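Local coordinates for protein DOA1 (Saccharomyces cerevisiae, PDB 3ODT) that probably binds ubiquitin through its WD40 beta-propeller domain and thereby helps to regulate the turnover of F-box proteins, at residues N184-H189 / C201-L206; E225-C230 / C242-T247. All blocks are in the same frame, centred on the assembly; numbering follows the deposited sequence.

Interaction 1 of 2, residues N184-H189 / C201-L206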
ATOM      1  N   ASN A 184       2.787 -16.226 -12.556  1.00 12.45           N
ATOM      2  CA  ASN A 184       3.958 -16.457 -13.392  1.00 12.33           C
ATOM      3  C   ASN A 184       4.544 -15.133 -13.879  1.00 10.10           C
ATOM      4  O   ASN A 184       4.997 -15.020 -15.018  1.00 13.82           O
ATOM      5  CB  ASN A 184       3.602 -17.348 -14.583  1.00 18.75           C
ATOM      6  CG  ASN A 184       4.828 -17.880 -15.300  1.00 30.51           C
ATOM      7  OD1 ASN A 184       5.884 -18.065 -14.695  1.00 20.30           O
ATOM      8  ND2 ASN A 184       4.692 -18.126 -16.598  1.00 22.73           N
ATOM      9  N   ASP A 185       4.524 -14.135 -13.001  1.00 10.30           N
ATOM     10  CA  ASP A 185       4.988 -12.802 -13.317  1.00  9.87           C
ATOM     11  C   ASP A 185       5.270 -12.121 -11.987  1.00 13.08           C
ATOM     12  O   ASP A 185       5.044 -12.692 -10.914  1.00 12.16           O
ATOM     13  CB  ASP A 185       3.916 -12.027 -14.088  1.00 12.11           C
ATOM     14  CG  ASP A 185       4.484 -10.912 -14.986  1.00 13.59           C
ATOM     15  OD1 ASP A 185       5.608 -10.397 -14.747  1.00 11.67           O
ATOM     16  OD2 ASP A 185       3.742 -10.501 -15.910  1.00 18.75           O
ATOM     17  N   VAL A 186       5.788 -10.910 -12.074  1.00  9.40           N
ATOM     18  CA  VAL A 186       6.154 -10.118 -10.915  1.00  9.81           C
ATOM     19  C   VAL A 186       4.963  -9.990  -9.973  1.00  9.72           C
ATOM     20  O   VAL A 186       3.867  -9.642 -10.411  1.00  8.57           O
ATOM     21  CB  VAL A 186       6.558  -8.725 -11.398  1.00  9.52           C
ATOM     22  CG1 VAL A 186       6.710  -7.769 -10.226  1.00 10.72           C
ATOM     23  CG2 VAL A 186       7.806  -8.787 -12.317  1.00  9.95           C
ATOM     24  N   VAL A 187       5.159 -10.287  -8.690  1.00  7.55           N
ATOM     25  CA  VAL A 187       4.091 -10.095  -7.684  1.00  7.68           C
ATOM     26  C   VAL A 187       4.274  -8.722  -7.055  1.00  7.00           C
ATOM     27  O   VAL A 187       5.373  -8.388  -6.588  1.00  9.34           O
ATOM     28  CB  VAL A 187       4.092 -11.191  -6.616  1.00  9.23           C
ATOM     29  CG1 VAL A 187       2.805 -11.131  -5.828  1.00  7.84           C
ATOM     30  CG2 VAL A 187       4.202 -12.551  -7.284  1.00  8.40           C
ATOM     31  N   ARG A 188       3.215  -7.919  -7.087  1.00  5.97           N
ATOM     32  CA  ARG A 188       3.315  -6.517  -6.751  1.00  6.46           C
ATOM     33  C   ARG A 188       2.764  -6.153  -5.373  1.00  7.11           C
ATOM     34  O   ARG A 188       3.205  -5.179  -4.748  1.00  6.17           O
ATOM     35  CB  ARG A 188       2.570  -5.692  -7.788  1.00  8.36           C
ATOM     36  CG  ARG A 188       3.196  -5.680  -9.177  1.00  8.12           C
ATOM     37  CD  ARG A 188       4.527  -5.022  -9.177  1.00  8.59           C
ATOM     38  NE  ARG A 188       4.537  -3.563  -8.947  1.00 10.90           N
ATOM     39  CZ  ARG A 188       4.856  -2.644  -9.854  1.00 12.11           C
ATOM     40  NH1 ARG A 188       5.121  -2.993 -11.129  1.00 17.08           N
ATOM     41  NH2 ARG A 188       4.894  -1.362  -9.492  1.00 16.63           N
ATOM     42  N   HIS A 189       1.770  -6.895  -4.898  1.00  5.90           N
ATOM     43  CA  HIS A 189       1.152  -6.492  -3.641  1.00  6.52           C
ATOM     44  C   HIS A 189       0.413  -7.615  -2.956  1.00  6.52           C
ATOM     45  O   HIS A 189       0.018  -8.602  -3.580  1.00  6.04           O
ATOM     46  CB  HIS A 189       0.217  -5.273  -3.851  1.00  5.56           C
ATOM     47  CG  HIS A 189       0.345  -4.256  -2.756  1.00  7.90           C
ATOM     48  ND1 HIS A 189       1.463  -3.466  -2.602  1.00  6.51           N
ATOM     49  CD2 HIS A 189      -0.495  -3.913  -1.746  1.00  7.88           C
ATOM     50  CE1 HIS A 189       1.305  -2.688  -1.549  1.00  8.25           C
ATOM     51  NE2 HIS A 189       0.127  -2.945  -1.000  1.00  7.76           N
ATOM     52  N   CYS A 201      -1.587  -9.668  -5.881  1.00  5.89           N
ATOM     53  CA  CYS A 201      -1.793  -9.169  -7.230  1.00  6.93           C
ATOM     54  C   CYS A 201      -0.465  -9.020  -7.937  1.00  5.96           C
ATOM     55  O   CYS A 201       0.610  -8.998  -7.295  1.00  6.94           O
ATOM     56  CB  CYS A 201      -2.555  -7.831  -7.220  1.00  7.64           C
ATOM     57  SG  CYS A 201      -1.631  -6.436  -6.562  1.00  7.41           S
ATOM     58  N   SER A 202      -0.538  -8.898  -9.261  1.00  5.73           N
ATOM     59  CA  SER A 202       0.632  -9.090 -10.073  1.00  6.94           C
ATOM     60  C   SER A 202       0.630  -8.300 -11.383  1.00  7.03           C
ATOM     61  O   SER A 202      -0.408  -7.808 -11.848  1.00  8.26           O
ATOM     62  CB  SER A 202       0.723 -10.605 -10.333  1.00  9.02           C
ATOM     63  OG  SER A 202       1.633 -10.993 -11.348  1.00  8.99           O
ATOM     64  N   ASN A 203       1.807  -8.196 -11.992  1.00  8.67           N
ATOM     65  CA  ASN A 203       1.906  -7.662 -13.341  1.00  7.59           C
ATOM     66  C   ASN A 203       1.147  -8.515 -14.364  1.00  7.71           C
ATOM     67  O   ASN A 203       0.909  -8.059 -15.462  1.00  9.67           O
ATOM     68  CB  ASN A 203       3.365  -7.601 -13.786  1.00  8.80           C
ATOM     69  CG  ASN A 203       4.133  -6.423 -13.183  1.00  8.75           C
ATOM     70  OD1 ASN A 203       3.639  -5.700 -12.301  1.00 10.83           O
ATOM     71  ND2 ASN A 203       5.356  -6.231 -13.667  1.00  9.62           N
ATOM     72  N   ASP A 204       0.756  -9.729 -13.987  1.00  8.27           N
ATOM     73  CA  ASP A 204      -0.019 -10.588 -14.878  1.00  8.86           C
ATOM     74  C   ASP A 204      -1.474 -10.139 -15.012  1.00  8.92           C
ATOM     75  O   ASP A 204      -2.240 -10.734 -15.752  1.00 11.01           O
ATOM     76  CB  ASP A 204       0.057 -12.061 -14.459  1.00 10.34           C
ATOM     77  CG  ASP A 204      -0.647 -12.356 -13.121  1.00  9.59           C
ATOM     78  OD1 ASP A 204      -1.334 -11.450 -12.569  1.00  8.91           O
ATOM     79  OD2 ASP A 204      -0.519 -13.495 -12.618  1.00 11.36           O
ATOM     80  N   GLY A 205      -1.845  -9.074 -14.311  1.00  7.22           N
ATOM     81  CA  GLY A 205      -3.188  -8.551 -14.404  1.00  9.98           C
ATOM     82  C   GLY A 205      -4.192  -9.177 -13.467  1.00  7.08           C
ATOM     83  O   GLY A 205      -5.341  -8.793 -13.493  1.00  9.19           O
ATOM     84  N   LEU A 206      -3.757 -10.103 -12.619  1.00  7.47           N
ATOM     85  CA  LEU A 206      -4.662 -10.907 -11.806  1.00  8.74           C
ATOM     86  C   LEU A 206      -4.498 -10.588 -10.328  1.00  6.74           C
ATOM     87  O   LEU A 206      -3.430 -10.181  -9.877  1.00  8.86           O
ATOM     88  CB  LEU A 206      -4.412 -12.417 -12.033  1.00  8.59           C
ATOM     89  CG  LEU A 206      -4.555 -12.905 -13.475  1.00 12.37           C
ATOM     90  CD1 LEU A 206      -4.132 -14.357 -13.656  1.00 10.98           C
ATOM     91  CD2 LEU A 206      -6.013 -12.699 -13.928  1.00 13.07           C
TER
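Asn203 lies against Asp185, Val186 and Arg188, and each part of its side chain meets a different one. Asn203 CB lies 3.6 Å from Asp185 OD2; the two side chains run at about a right angle, with carboxylate and amide planes 82° apart. Asn203 ND2 is in van der Waals contact with Val186 CB, 3.6 Å away. Arg188 CG, anti to its carbonyl carbon, lies 3.2 Å from Asn203 OD1; beyond it the chain bends, and NH1 makes a weak hydrogen bond to the same oxygen.

Val186 O accepts two hydrogen bonds. The backbone N of Asn203 approaches Val186 O almost head-on at 3.0 Å. Ser202 OG donates to Val186 O from above the carbonyl plane, at 2.8 Å. With OG anti to its own backbone N (chi1 167°), Ser202 also accepts from Asp204 N, an ST turn at the start of the type I turn from Ser202 to Gly205. Asp185 OD1 in turn takes the backbone N of Val186 at 2.7 Å. An alanine in place of Asp185 would probably leave that N-H without its carboxylate mate and open a gap beside Asn203 CB. Farther along, Arg188 and His189 both face Cys201 in a classic beta bulge, and Cys201 O accepts from Arg188 N at 2.8 Å.

Outside the pair, Arg188 makes a cation-pi contact with Trp146. The chemistry is thus mainly polar: a carbonyl oxygen that accepts two hydrogen bonds ties the turn to the incoming strand, and only a weak bond links the guanidinium to Asn203.

Interaction 2 of 2, residues E225-C230 / C242-T247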
ATOM      1  N   GLU A 225      -6.620  -4.808 -17.129  1.00 10.74           N
ATOM      2  CA  GLU A 225      -6.086  -4.978 -18.473  1.00 15.17           C
ATOM      3  C   GLU A 225      -4.589  -4.765 -18.541  1.00 15.44           C
ATOM      4  O   GLU A 225      -3.985  -4.921 -19.624  1.00 15.81           O
ATOM      5  CB  GLU A 225      -6.768  -4.029 -19.458  1.00 22.66           C
ATOM      6  CG  GLU A 225      -8.284  -4.127 -19.416  1.00 29.51           C
ATOM      7  CD  GLU A 225      -8.961  -2.851 -19.867  1.00 47.46           C
ATOM      8  OE1 GLU A 225      -8.919  -1.841 -19.117  1.00 39.51           O
ATOM      9  OE2 GLU A 225      -9.529  -2.865 -20.976  1.00 49.63           O
ATOM     10  N   SER A 226      -3.989  -4.423 -17.408  1.00 11.73           N
ATOM     11  CA  SER A 226      -2.547  -4.245 -17.322  1.00 13.25           C
ATOM     12  C   SER A 226      -2.058  -4.728 -15.965  1.00 12.09           C
ATOM     13  O   SER A 226      -2.691  -5.572 -15.331  1.00 13.68           O
ATOM     14  CB  SER A 226      -2.173  -2.776 -17.528  1.00 17.67           C
ATOM     15  OG  SER A 226      -0.820  -2.646 -17.928  1.00 16.65           O
ATOM     16  N   PHE A 227      -0.930  -4.186 -15.519  1.00 10.50           N
ATOM     17  CA  PHE A 227      -0.389  -4.532 -14.224  1.00  8.69           C
ATOM     18  C   PHE A 227      -1.331  -4.108 -13.096  1.00  7.30           C
ATOM     19  O   PHE A 227      -1.955  -3.025 -13.154  1.00  8.95           O
ATOM     20  CB  PHE A 227       0.944  -3.832 -13.976  1.00  8.72           C
ATOM     21  CG  PHE A 227       1.904  -3.952 -15.083  1.00 12.26           C
ATOM     22  CD1 PHE A 227       1.963  -5.090 -15.854  1.00 12.12           C
ATOM     23  CD2 PHE A 227       2.714  -2.894 -15.398  1.00 20.14           C
ATOM     24  CE1 PHE A 227       2.850  -5.194 -16.887  1.00 19.22           C
ATOM     25  CE2 PHE A 227       3.606  -2.993 -16.451  1.00 27.35           C
ATOM     26  CZ  PHE A 227       3.664  -4.143 -17.189  1.00 26.59           C
ATOM     27  N   VAL A 228      -1.380  -4.926 -12.051  1.00  7.37           N
ATOM     28  CA  VAL A 228      -2.104  -4.561 -10.847  1.00  6.56           C
ATOM     29  C   VAL A 228      -1.074  -4.157  -9.798  1.00  7.60           C
ATOM     30  O   VAL A 228      -0.221  -4.968  -9.419  1.00  8.21           O
ATOM     31  CB  VAL A 228      -3.023  -5.676 -10.333  1.00  6.93           C
ATOM     32  CG1 VAL A 228      -3.903  -5.137  -9.226  1.00  7.44           C
ATOM     33  CG2 VAL A 228      -3.857  -6.267 -11.457  1.00 10.22           C
ATOM     34  N   TYR A 229      -1.146  -2.904  -9.328  1.00  6.61           N
ATOM     35  CA  TYR A 229      -0.125  -2.367  -8.433  1.00  7.31           C
ATOM     36  C   TYR A 229      -0.453  -2.442  -6.952  1.00  8.14           C
ATOM     37  O   TYR A 229       0.456  -2.501  -6.128  1.00  9.26           O
ATOM     38  CB  TYR A 229       0.131  -0.903  -8.770  1.00  7.67           C
ATOM     39  CG  TYR A 229       0.705  -0.645 -10.145  1.00  8.42           C
ATOM     40  CD1 TYR A 229       1.755  -1.410 -10.647  1.00  8.35           C
ATOM     41  CD2 TYR A 229       0.197   0.349 -10.948  1.00  8.26           C
ATOM     42  CE1 TYR A 229       2.286  -1.173 -11.895  1.00  9.59           C
ATOM     43  CE2 TYR A 229       0.751   0.618 -12.198  1.00  7.55           C
ATOM     44  CZ  TYR A 229       1.772  -0.166 -12.664  1.00  8.06           C
ATOM     45  OH  TYR A 229       2.307   0.084 -13.882  1.00  9.93           O
ATOM     46  N   CYS A 230      -1.744  -2.415  -6.594  1.00  6.31           N
ATOM     47  CA  CYS A 230      -2.085  -2.275  -5.185  1.00  7.04           C
ATOM     48  C   CYS A 230      -3.422  -2.932  -4.962  1.00  7.11           C
ATOM     49  O   CYS A 230      -4.271  -2.893  -5.856  1.00  7.29           O
ATOM     50  CB  CYS A 230      -2.171  -0.783  -4.812  1.00  8.28           C
ATOM     51  SG  CYS A 230      -2.375  -0.491  -3.027  1.00  7.76           S
ATOM     52  N   CYS A 242      -6.113  -1.420  -7.852  1.00  5.97           N
ATOM     53  CA  CYS A 242      -5.844  -0.421  -8.864  1.00  6.04           C
ATOM     54  C   CYS A 242      -4.609  -0.771  -9.654  1.00  6.26           C
ATOM     55  O   CYS A 242      -3.762  -1.559  -9.216  1.00  7.29           O
ATOM     56  CB  CYS A 242      -5.680   0.962  -8.225  1.00  8.49           C
ATOM     57  SG  CYS A 242      -4.190   1.181  -7.232  1.00  7.51           S
ATOM     58  N   GLY A 243      -4.474  -0.171 -10.834  1.00  7.19           N
ATOM     59  CA  GLY A 243      -3.292  -0.434 -11.618  1.00  8.28           C
ATOM     60  C   GLY A 243      -3.112   0.383 -12.884  1.00  6.72           C
ATOM     61  O   GLY A 243      -3.584   1.512 -13.043  1.00  7.97           O
ATOM     62  N   GLU A 244      -2.374  -0.235 -13.781  1.00  6.48           N
ATOM     63  CA  GLU A 244      -1.836   0.405 -14.937  1.00  5.60           C
ATOM     64  C   GLU A 244      -2.895   0.666 -16.021  1.00  7.33           C
ATOM     65  O   GLU A 244      -2.692   1.482 -16.921  1.00  7.12           O
ATOM     66  CB  GLU A 244      -0.660  -0.452 -15.437  1.00  8.56           C
ATOM     67  CG  GLU A 244       0.120   0.105 -16.639  1.00  8.13           C
ATOM     68  CD  GLU A 244       0.583   1.544 -16.450  1.00  6.52           C
ATOM     69  OE1 GLU A 244       1.086   1.888 -15.362  1.00  8.24           O
ATOM     70  OE2 GLU A 244       0.476   2.318 -17.421  1.00  6.86           O
ATOM     71  N   ASP A 245      -4.046   0.014 -15.903  1.00  5.90           N
ATOM     72  CA  ASP A 245      -5.143   0.213 -16.861  1.00  5.95           C
ATOM     73  C   ASP A 245      -6.063   1.387 -16.537  1.00  7.10           C
ATOM     74  O   ASP A 245      -7.142   1.519 -17.114  1.00  8.46           O
ATOM     75  CB  ASP A 245      -5.946  -1.057 -17.028  1.00  7.74           C
ATOM     76  CG  ASP A 245      -6.742  -1.427 -15.777  1.00  8.56           C
ATOM     77  OD1 ASP A 245      -6.633  -0.678 -14.780  1.00  8.33           O
ATOM     78  OD2 ASP A 245      -7.510  -2.443 -15.847  1.00 11.09           O
ATOM     79  N   ARG A 246      -5.593   2.268 -15.654  1.00  6.29           N
ATOM     80  CA  ARG A 246      -6.271   3.516 -15.290  1.00  7.31           C
ATOM     81  C   ARG A 246      -7.483   3.300 -14.404  1.00  5.80           C
ATOM     82  O   ARG A 246      -8.280   4.231 -14.214  1.00  7.88           O
ATOM     83  CB  ARG A 246      -6.657   4.352 -16.524  1.00  8.54           C
ATOM     84  CG  ARG A 246      -5.561   4.431 -17.577  1.00  7.90           C
ATOM     85  CD  ARG A 246      -5.861   5.474 -18.626  1.00 11.19           C
ATOM     86  NE  ARG A 246      -6.954   5.139 -19.540  1.00 15.73           N
ATOM     87  CZ  ARG A 246      -8.138   5.750 -19.575  1.00 13.81           C
ATOM     88  NH1 ARG A 246      -8.454   6.695 -18.689  1.00 12.20           N
ATOM     89  NH2 ARG A 246      -9.037   5.391 -20.481  1.00 22.17           N
ATOM     90  N   THR A 247      -7.615   2.111 -13.843  1.00  5.90           N
ATOM     91  CA  THR A 247      -8.804   1.799 -13.077  1.00  6.35           C
ATOM     92  C   THR A 247      -8.524   1.541 -11.588  1.00  6.19           C
ATOM     93  O   THR A 247      -7.456   1.057 -11.177  1.00  7.91           O
ATOM     94  CB  THR A 247      -9.615   0.600 -13.633  1.00  7.49           C
ATOM     95  OG1 THR A 247      -8.936  -0.637 -13.396  1.00  8.37           O
ATOM     96  CG2 THR A 247      -9.964   0.797 -15.123  1.00  8.31           C
TER
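Glu244 reaches across to Ser226, Phe227 and Tyr229 from the turn that follows strand 239-243. Glu244 CB lies 3.3 Å from Ser226 OG and also packs against CB of Phe227. Anti to the backbone N (chi1 -177°), Glu244 CG comes 3.2 Å from Ser226 OG. The chain then bends at chi2, and CD approaches Tyr229 OH. At the tip, Glu244 OE1 accepts a 2.6 Å hydrogen bond from Tyr229 OH, meeting the edge of the ring in its plane; the hydroxyl comes from the anti side of the carboxylate. OE1 has a second partner in Ser268 OG. The backbone N of Glu244 donates a nearly straight bond to Phe227 O (2.9 Å, 172°).

Next to it, Asp245 OD2 accepts from Glu225 N at 2.8 Å and forms a salt bridge with Arg249, which probably offsets the nearby Glu225 carboxylate. Gly243 CA makes a CA-H...O contact with Phe227 O, and a CB at this position would clash with that oxygen.

Tyr229 and Cys230 face Cys242 in a classic beta bulge, joining strands 228-233 and 239-243 of one propeller blade. Tyr229 stacks on Trp270 of strand 269-274, and it also touches Arg188 of strand 187-194.

How the interactions relate
Following the chain from the N terminus, 184-189 leads into strand 187-194, and interaction 1 closes the hairpin when strand 197-202 returns to it. The chain then runs through strands 206-211 and 217-222, which complete that four-stranded sheet, before 225-230 enters the next one. Interaction 2 closes the hairpin of strands 228-233 and 239-243, so the two loops follow in series and neither nest nor cross. The centres of interaction 1 and interaction 2 are about 10 Å apart, in adjacent WD40 blades. They touch directly: Ser202 O probably accepts a hydrogen bond from Val228 N at 3.0 Å, and Asn203 O packs against Phe227 CD1, linking neighbouring blades of the propeller.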